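Local coordinates for protein GlcNAc Inducible Gene 2, GIG2 (Candida albicans, PDB 6AKZ) that binds iron and is probably an oxygenase of the DUF1479 (Gig2-like) family within the cupin clan, encoded by a gene inducible by N-acetylglucosamine, at residues T20-R25 with R200-M205. Numbering follows the deposited sequence.
Sequences TGIKQR and RWEDIM
R25 reaches from helix 18-26 to the C-terminal end of helix 199-202 and grips two successive backbone carbonyls with the two terminal nitrogens of its guanidinium. NH2 donates to O of W201 at 2.9 Å, lying nearly in line with that C=O, while NH1 donates to O of E202 at 3.2 Å from above the carbonyl plane. Both bonds are well bent, and both oxygens sit near the guanidinium edge but tilted from its plane. The side chain leaves with CG anti to the backbone N (chi1 -160°), runs on extended, then bends at chi3 (81°), which sets NE off the line of the chain. CD1 of I204 lies over one face of the guanidinium, 3.4 Å above its centre, and 3.5 Å from CZ of R25. A methyl group thus covers the flat cation while its edge is occupied by carbonyls.

Beside this polar grip, I22 packs CG2 against the W201 carbonyl, 3.8 Å from O of W201, and 4.5 Å from CB of W201. Its CD1 rests 4.0 Å from CG of E202, the two side chains crossing obliquely. Beyond CG the E202 chain runs on extended, and its carboxylate has its partners in R18 (salt bridge) and Y237 (hydrogen bond), so helix 18-26 also holds this residue through R18. The W201 indole leads away, its NE1 bonded to O of M286.

D203 breaks the helix and N-caps the next, its OD2 accepting from N of Y206. The arrangement is that of an arginine from one helix hydrogen-bonded to the last carbonyls of another, where the positive charge may complement the dipole of this single turn; here it ties helix 18-26 to the kink at D203 between helices 199-202 and 204-208, which follows the iron ligands H192 and D194 in the chain.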
loop_
_atom_site.group_PDB
_atom_site.type_symbol
_atom_site.label_atom_id
_atom_site.label_comp_id
_atom_site.label_asym_id
_atom_site.label_seq_id
_atom_site.Cartn_x
_atom_site.Cartn_y
_atom_site.Cartn_z
ATOM N N THR A 20 21.520 -15.109 7.071
ATOM C CA THR A 20 22.137 -14.938 8.367
ATOM C C THR A 20 22.927 -13.647 8.499
ATOM O O THR A 20 22.897 -12.988 9.553
ATOM C CB THR A 20 22.968 -16.203 8.706
ATOM O OG1 THR A 20 22.042 -17.312 8.774
ATOM C CG2 THR A 20 23.727 -16.028 9.999
ATOM N N GLY A 21 23.621 -13.276 7.438
ATOM C CA GLY A 21 24.429 -12.070 7.421
ATOM C C GLY A 21 23.533 -10.841 7.335
ATOM O O GLY A 21 23.879 -9.839 7.900
ATOM N N ILE A 22 22.357 -10.989 6.705
ATOM C CA ILE A 22 21.275 -9.965 6.774
ATOM C C ILE A 22 20.892 -9.710 8.252
ATOM O O ILE A 22 20.863 -8.585 8.713
ATOM C CB ILE A 22 20.019 -10.364 6.005
ATOM C CG1 ILE A 22 20.278 -10.730 4.520
ATOM C CG2 ILE A 22 18.960 -9.275 6.128
ATOM C CD1 ILE A 22 20.869 -9.672 3.664
ATOM N N LYS A 23 20.659 -10.767 9.026
ATOM C CA LYS A 23 20.340 -10.565 10.423
ATOM C C LYS A 23 21.436 -9.853 11.168
ATOM O O LYS A 23 21.194 -8.976 11.977
ATOM C CB LYS A 23 20.003 -11.895 11.116
ATOM C CG LYS A 23 18.794 -12.630 10.603
ATOM C CD LYS A 23 18.508 -13.827 11.498
ATOM C CE LYS A 23 17.121 -14.379 11.297
ATOM N NZ LYS A 23 16.845 -15.402 12.391
ATOM N N GLN A 24 22.693 -10.201 10.893
ATOM C CA GLN A 24 23.774 -9.526 11.607
ATOM C C GLN A 24 24.031 -8.121 11.133
ATOM O O GLN A 24 24.490 -7.318 11.941
ATOM C CB GLN A 24 25.034 -10.375 11.687
ATOM C CG GLN A 24 24.841 -11.548 12.653
ATOM C CD GLN A 24 25.497 -12.819 12.186
ATOM O OE1 GLN A 24 26.288 -12.829 11.232
ATOM N NE2 GLN A 24 25.163 -13.912 12.847
ATOM N N ARG A 25 23.651 -7.802 9.896
ATOM C CA ARG A 25 23.593 -6.388 9.446
ATOM C C ARG A 25 22.553 -5.549 10.170
ATOM O O ARG A 25 22.800 -4.402 10.532
ATOM C CB ARG A 25 23.334 -6.294 7.940
ATOM C CG ARG A 25 23.731 -4.954 7.319
ATOM C CD ARG A 25 23.240 -4.874 5.886
ATOM N NE ARG A 25 21.840 -4.509 5.953
ATOM C CZ ARG A 25 20.838 -5.014 5.226
ATOM N NH1 ARG A 25 21.024 -5.951 4.324
ATOM N NH2 ARG A 25 19.604 -4.543 5.432
ATOM N N ARG A 200 11.951 -5.547 3.064
ATOM C CA ARG A 200 11.955 -4.715 4.268
ATOM C C ARG A 200 13.188 -4.990 5.117
ATOM O O ARG A 200 13.635 -4.151 5.755
ATOM C CB ARG A 200 10.711 -4.912 5.095
ATOM C CG ARG A 200 9.439 -4.430 4.416
ATOM C CD ARG A 200 8.216 -4.505 5.324
ATOM N NE ARG A 200 6.989 -3.956 4.807
ATOM C CZ ARG A 200 6.245 -4.474 3.844
ATOM N NH1 ARG A 200 6.574 -5.575 3.241
ATOM N NH2 ARG A 200 5.132 -3.874 3.484
ATOM N N TRP A 201 13.626 -6.231 5.109
ATOM C CA TRP A 201 14.840 -6.672 5.733
ATOM C C TRP A 201 16.065 -6.621 4.842
ATOM O O TRP A 201 17.102 -6.082 5.290
ATOM C CB TRP A 201 14.659 -8.078 6.229
ATOM C CG TRP A 201 13.631 -8.296 7.294
ATOM C CD1 TRP A 201 13.783 -8.107 8.628
ATOM C CD2 TRP A 201 12.323 -8.767 7.099
ATOM N NE1 TRP A 201 12.630 -8.467 9.284
ATOM C CE2 TRP A 201 11.737 -8.904 8.355
ATOM C CE3 TRP A 201 11.613 -9.175 5.978
ATOM C CZ2 TRP A 201 10.435 -9.372 8.511
ATOM C CZ3 TRP A 201 10.362 -9.686 6.140
ATOM C CH2 TRP A 201 9.788 -9.762 7.374
ATOM N N GLU A 202 15.960 -7.088 3.625
ATOM C CA GLU A 202 17.102 -7.230 2.756
ATOM C C GLU A 202 17.629 -5.969 2.116
ATOM O O GLU A 202 18.842 -5.844 1.970
ATOM C CB GLU A 202 16.807 -8.198 1.628
ATOM C CG GLU A 202 18.087 -8.713 0.954
ATOM C CD GLU A 202 17.856 -9.667 -0.180
ATOM O OE1 GLU A 202 16.680 -10.014 -0.508
ATOM O OE2 GLU A 202 18.913 -10.072 -0.753
ATOM N N ASP A 203 16.754 -5.094 1.632
ATOM C CA ASP A 203 17.235 -3.867 1.022
ATOM C C ASP A 203 17.823 -2.920 2.049
ATOM O O ASP A 203 17.318 -2.789 3.196
ATOM C CB ASP A 203 16.082 -3.209 0.228
ATOM C CG ASP A 203 16.518 -1.898 -0.443
ATOM O OD1 ASP A 203 17.496 -1.941 -1.270
ATOM O OD2 ASP A 203 15.912 -0.831 -0.151
ATOM N N ILE A 204 18.914 -2.224 1.686
ATOM C CA ILE A 204 19.513 -1.277 2.596
ATOM C C ILE A 204 18.610 -0.111 3.027
ATOM O O ILE A 204 18.437 0.127 4.214
ATOM C CB ILE A 204 20.819 -0.672 2.029
ATOM C CG1 ILE A 204 21.877 -1.767 1.807
ATOM C CG2 ILE A 204 21.360 0.420 2.966
ATOM C CD1 ILE A 204 22.180 -2.623 2.990
ATOM N N MET A 205 18.084 0.626 2.051
ATOM C CA MET A 205 17.285 1.804 2.351
ATOM C C MET A 205 15.931 1.372 2.942
ATOM O O MET A 205 15.515 1.973 3.914
ATOM C CB MET A 205 17.097 2.676 1.107
ATOM C CG MET A 205 18.405 3.323 0.670
ATOM S SD MET A 205 19.209 4.280 1.966
ATOM C CE MET A 205 17.970 5.446 2.484
#